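Local coordinates for outer membrane protein SusF (PDB 4FE9) that binds starch at the surface of the bacterial cell through its carbohydrate-binding modules before the glycan is imported into the periplasm, at residues G25-A37 with S48-E60. Sequence-based numbering, arbitrary orientation.
Sequences GQLTATFTAGKDA and SVEIAKLSSTTAE
Strand 27-33 pairs antiparallel with strand 48-57, their axes 4.6 Å apart at closest and 155° between directions. Thr30 N donates a hydrogen bond to Ser56 O, and the backbones of Thr32 and Lys53 exchange two more. A classic beta bulge sets two residues, Ser55 and Ser56, against Thr30. Ser55 N gives Thr30 O a short hydrogen bond; that from Ser56 N is weak.

Leu54 CD1 lies over one face of the Phe31 ring, off its centre, 4.3 Å from the centroid, in a CH-pi contact. Leu54 CD1 also meets Ala29 CB at 3.7 Å. On the other sheet face Thr32 OG1 and Ser55 OG share a hydrogen bond. With OG1 anti to its own N (chi1 -170°), Thr57 reaches Thr28 O at 2.8 Å. Thr58 N approaches that oxygen from the opposite face of the carbonyl plane. Thr57 OG1 also accepts from Ala59 N in an ST turn. A valine here would probably leave Thr28 O with one donor fewer and Ala59 N without the turn's acceptor. Thr28 N donates a hydrogen bond to Thr58 OG1 at 3.0 Å. Asp36 OD2 takes Glu50 N on its anti lone pair (2.8 Å).

Strand 27-33 also pairs parallel with strand 128-141, and strand 48-57 antiparallel with strand 87-91, within one mixed sheet. This bulged pair is consistent with the Ig-like fold of the SusF N-terminal domain, away from the glycan sites.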
# COMPACT_ATOMS: atom_id res chain seq x y z
N GLY A 25 -30.36 36.90 -12.89
CA GLY A 25 -30.98 37.39 -11.59
C GLY A 25 -30.14 37.03 -10.35
O GLY A 25 -30.66 37.05 -9.22
N GLN A 26 -28.82 36.83 -10.54
CA GLN A 26 -27.98 36.06 -9.61
C GLN A 26 -27.28 36.95 -8.52
O GLN A 26 -26.81 38.06 -8.80
CB GLN A 26 -26.95 35.25 -10.38
CG GLN A 26 -25.61 35.28 -9.75
CD GLN A 26 -24.51 34.90 -10.70
OE1 GLN A 26 -24.77 34.30 -11.75
NE2 GLN A 26 -23.27 35.25 -10.36
N LEU A 27 -27.23 36.44 -7.29
CA LEU A 27 -26.69 37.23 -6.17
C LEU A 27 -25.29 36.80 -5.81
O LEU A 27 -24.93 35.65 -5.99
CB LEU A 27 -27.60 37.11 -4.96
CG LEU A 27 -29.09 37.44 -5.19
CD1 LEU A 27 -29.78 37.53 -3.85
CD2 LEU A 27 -29.27 38.74 -5.99
N THR A 28 -24.47 37.76 -5.36
CA THR A 28 -23.13 37.42 -4.94
C THR A 28 -22.88 37.72 -3.47
O THR A 28 -23.62 38.46 -2.84
CB THR A 28 -22.02 38.06 -5.84
OG1 THR A 28 -22.16 39.47 -5.83
CG2 THR A 28 -22.13 37.56 -7.28
N ALA A 29 -21.92 37.03 -2.90
CA ALA A 29 -21.45 37.35 -1.55
C ALA A 29 -19.94 37.40 -1.56
O ALA A 29 -19.31 36.67 -2.32
CB ALA A 29 -21.94 36.32 -0.56
N THR A 30 -19.37 38.17 -0.66
CA THR A 30 -17.93 38.20 -0.51
C THR A 30 -17.58 37.84 0.89
O THR A 30 -18.13 38.38 1.83
CB THR A 30 -17.35 39.59 -0.83
OG1 THR A 30 -17.64 39.90 -2.20
CG2 THR A 30 -15.81 39.60 -0.63
N PHE A 31 -16.82 36.77 1.00
CA PHE A 31 -16.28 36.31 2.28
C PHE A 31 -14.83 36.72 2.44
O PHE A 31 -14.06 36.69 1.46
CB PHE A 31 -16.35 34.79 2.33
CG PHE A 31 -17.74 34.27 2.34
CD1 PHE A 31 -18.45 34.15 3.54
CD2 PHE A 31 -18.38 33.91 1.15
CE1 PHE A 31 -19.80 33.78 3.55
CE2 PHE A 31 -19.66 33.43 1.15
CZ PHE A 31 -20.40 33.39 2.36
N THR A 32 -14.41 36.92 3.69
CA THR A 32 -12.99 37.12 4.02
C THR A 32 -12.58 36.20 5.16
O THR A 32 -13.41 35.83 6.00
CB THR A 32 -12.72 38.56 4.47
OG1 THR A 32 -13.57 38.85 5.58
CG2 THR A 32 -13.02 39.57 3.33
N ALA A 33 -11.28 35.90 5.25
CA ALA A 33 -10.77 35.07 6.36
C ALA A 33 -10.96 35.79 7.69
O ALA A 33 -10.94 37.02 7.74
CB ALA A 33 -9.26 34.69 6.14
N GLY A 34 -11.39 35.05 8.71
CA GLY A 34 -11.64 35.62 10.03
C GLY A 34 -10.35 36.07 10.71
O GLY A 34 -9.24 35.79 10.22
N LYS A 35 -10.48 36.67 11.88
CA LYS A 35 -9.29 37.14 12.61
C LYS A 35 -8.39 36.01 13.16
O LYS A 35 -7.22 36.20 13.32
CB LYS A 35 -9.68 38.12 13.71
CG LYS A 35 -10.24 37.47 14.98
CD LYS A 35 -11.02 38.52 15.82
CE LYS A 35 -10.81 38.34 17.33
NZ LYS A 35 -10.66 36.89 17.69
N ASP A 36 -8.92 34.79 13.25
CA ASP A 36 -8.08 33.67 13.65
C ASP A 36 -7.58 32.90 12.44
O ASP A 36 -7.99 31.75 12.20
CB ASP A 36 -8.83 32.76 14.64
CG ASP A 36 -9.25 33.50 15.93
OD1 ASP A 36 -8.36 34.04 16.61
OD2 ASP A 36 -10.47 33.61 16.22
N ALA A 37 -6.70 33.52 11.66
CA ALA A 37 -6.34 33.01 10.33
C ALA A 37 -5.11 32.09 10.35
O ALA A 37 -4.93 31.27 9.46
CB ALA A 37 -6.15 34.17 9.32
N SER A 48 -13.21 28.72 21.14
CA SER A 48 -13.79 28.90 19.81
C SER A 48 -13.01 29.96 19.02
O SER A 48 -12.38 30.84 19.61
CB SER A 48 -15.23 29.33 19.96
OG SER A 48 -15.26 30.66 20.44
N VAL A 49 -12.98 29.82 17.70
CA VAL A 49 -12.25 30.75 16.84
C VAL A 49 -13.14 31.25 15.72
O VAL A 49 -14.02 30.53 15.26
CB VAL A 49 -11.01 30.07 16.21
CG1 VAL A 49 -9.91 29.87 17.29
CG2 VAL A 49 -11.39 28.73 15.61
N GLU A 50 -12.87 32.46 15.25
CA GLU A 50 -13.56 33.03 14.11
C GLU A 50 -12.77 32.76 12.89
O GLU A 50 -11.68 33.35 12.70
CB GLU A 50 -13.65 34.54 14.28
CG GLU A 50 -13.78 34.99 15.71
CD GLU A 50 -14.27 36.45 15.85
OE1 GLU A 50 -13.85 37.32 15.05
OE2 GLU A 50 -15.02 36.74 16.80
N ILE A 51 -13.35 32.02 11.96
CA ILE A 51 -12.57 31.58 10.82
C ILE A 51 -12.90 32.29 9.50
O ILE A 51 -12.12 32.23 8.54
CB ILE A 51 -12.59 30.05 10.67
CG1 ILE A 51 -14.01 29.56 10.39
CG2 ILE A 51 -12.04 29.39 11.92
CD1 ILE A 51 -14.06 28.06 10.01
N ALA A 52 -14.04 32.97 9.46
CA ALA A 52 -14.46 33.63 8.26
C ALA A 52 -15.53 34.68 8.57
O ALA A 52 -16.10 34.69 9.68
CB ALA A 52 -14.96 32.62 7.21
N LYS A 53 -15.76 35.59 7.63
CA LYS A 53 -16.74 36.66 7.83
C LYS A 53 -17.40 36.94 6.49
O LYS A 53 -16.75 36.86 5.46
CB LYS A 53 -16.04 37.92 8.35
CG LYS A 53 -16.95 39.10 8.65
CD LYS A 53 -16.11 40.31 9.17
CE LYS A 53 -16.98 41.57 9.40
NZ LYS A 53 -18.34 41.19 9.83
N LEU A 54 -18.73 37.10 6.49
CA LEU A 54 -19.42 37.63 5.32
C LEU A 54 -19.31 39.14 5.29
O LEU A 54 -19.76 39.81 6.21
CB LEU A 54 -20.91 37.23 5.32
CG LEU A 54 -21.73 37.93 4.23
CD1 LEU A 54 -21.25 37.45 2.88
CD2 LEU A 54 -23.19 37.63 4.40
N SER A 55 -18.57 39.65 4.33
CA SER A 55 -18.21 41.06 4.34
C SER A 55 -19.25 41.89 3.61
O SER A 55 -19.57 42.99 4.02
CB SER A 55 -16.85 41.27 3.71
OG SER A 55 -15.85 40.84 4.63
N SER A 56 -19.74 41.36 2.49
CA SER A 56 -20.74 42.06 1.72
C SER A 56 -21.52 41.08 0.86
O SER A 56 -21.08 39.96 0.61
CB SER A 56 -20.09 43.13 0.83
OG SER A 56 -19.32 42.50 -0.18
N THR A 57 -22.65 41.54 0.38
CA THR A 57 -23.48 40.74 -0.50
C THR A 57 -24.26 41.70 -1.38
O THR A 57 -24.56 42.80 -0.96
CB THR A 57 -24.49 39.92 0.32
OG1 THR A 57 -25.15 38.98 -0.53
CG2 THR A 57 -25.50 40.83 0.97
N THR A 58 -24.68 41.23 -2.56
CA THR A 58 -25.60 42.01 -3.35
C THR A 58 -27.06 41.74 -3.01
O THR A 58 -27.94 42.32 -3.61
CB THR A 58 -25.40 41.84 -4.86
OG1 THR A 58 -25.68 40.50 -5.23
CG2 THR A 58 -23.95 42.22 -5.29
N ALA A 59 -27.30 40.98 -1.95
CA ALA A 59 -28.68 40.77 -1.47
C ALA A 59 -29.21 42.03 -0.81
O ALA A 59 -28.44 42.84 -0.28
CB ALA A 59 -28.74 39.61 -0.50
N GLU A 60 -30.52 42.23 -0.88
CA GLU A 60 -31.15 43.45 -0.37
C GLU A 60 -31.00 43.57 1.15
O GLU A 60 -30.94 42.56 1.88
CB GLU A 60 -32.63 43.49 -0.77
CG GLU A 60 -32.82 43.71 -2.28
CD GLU A 60 -34.30 43.87 -2.70
OE1 GLU A 60 -34.70 43.23 -3.70
OE2 GLU A 60 -35.00 44.72 -2.11
O HOH W 1 -25.59 40.26 -7.91
O HOH W 2 -13.07 37.51 12.61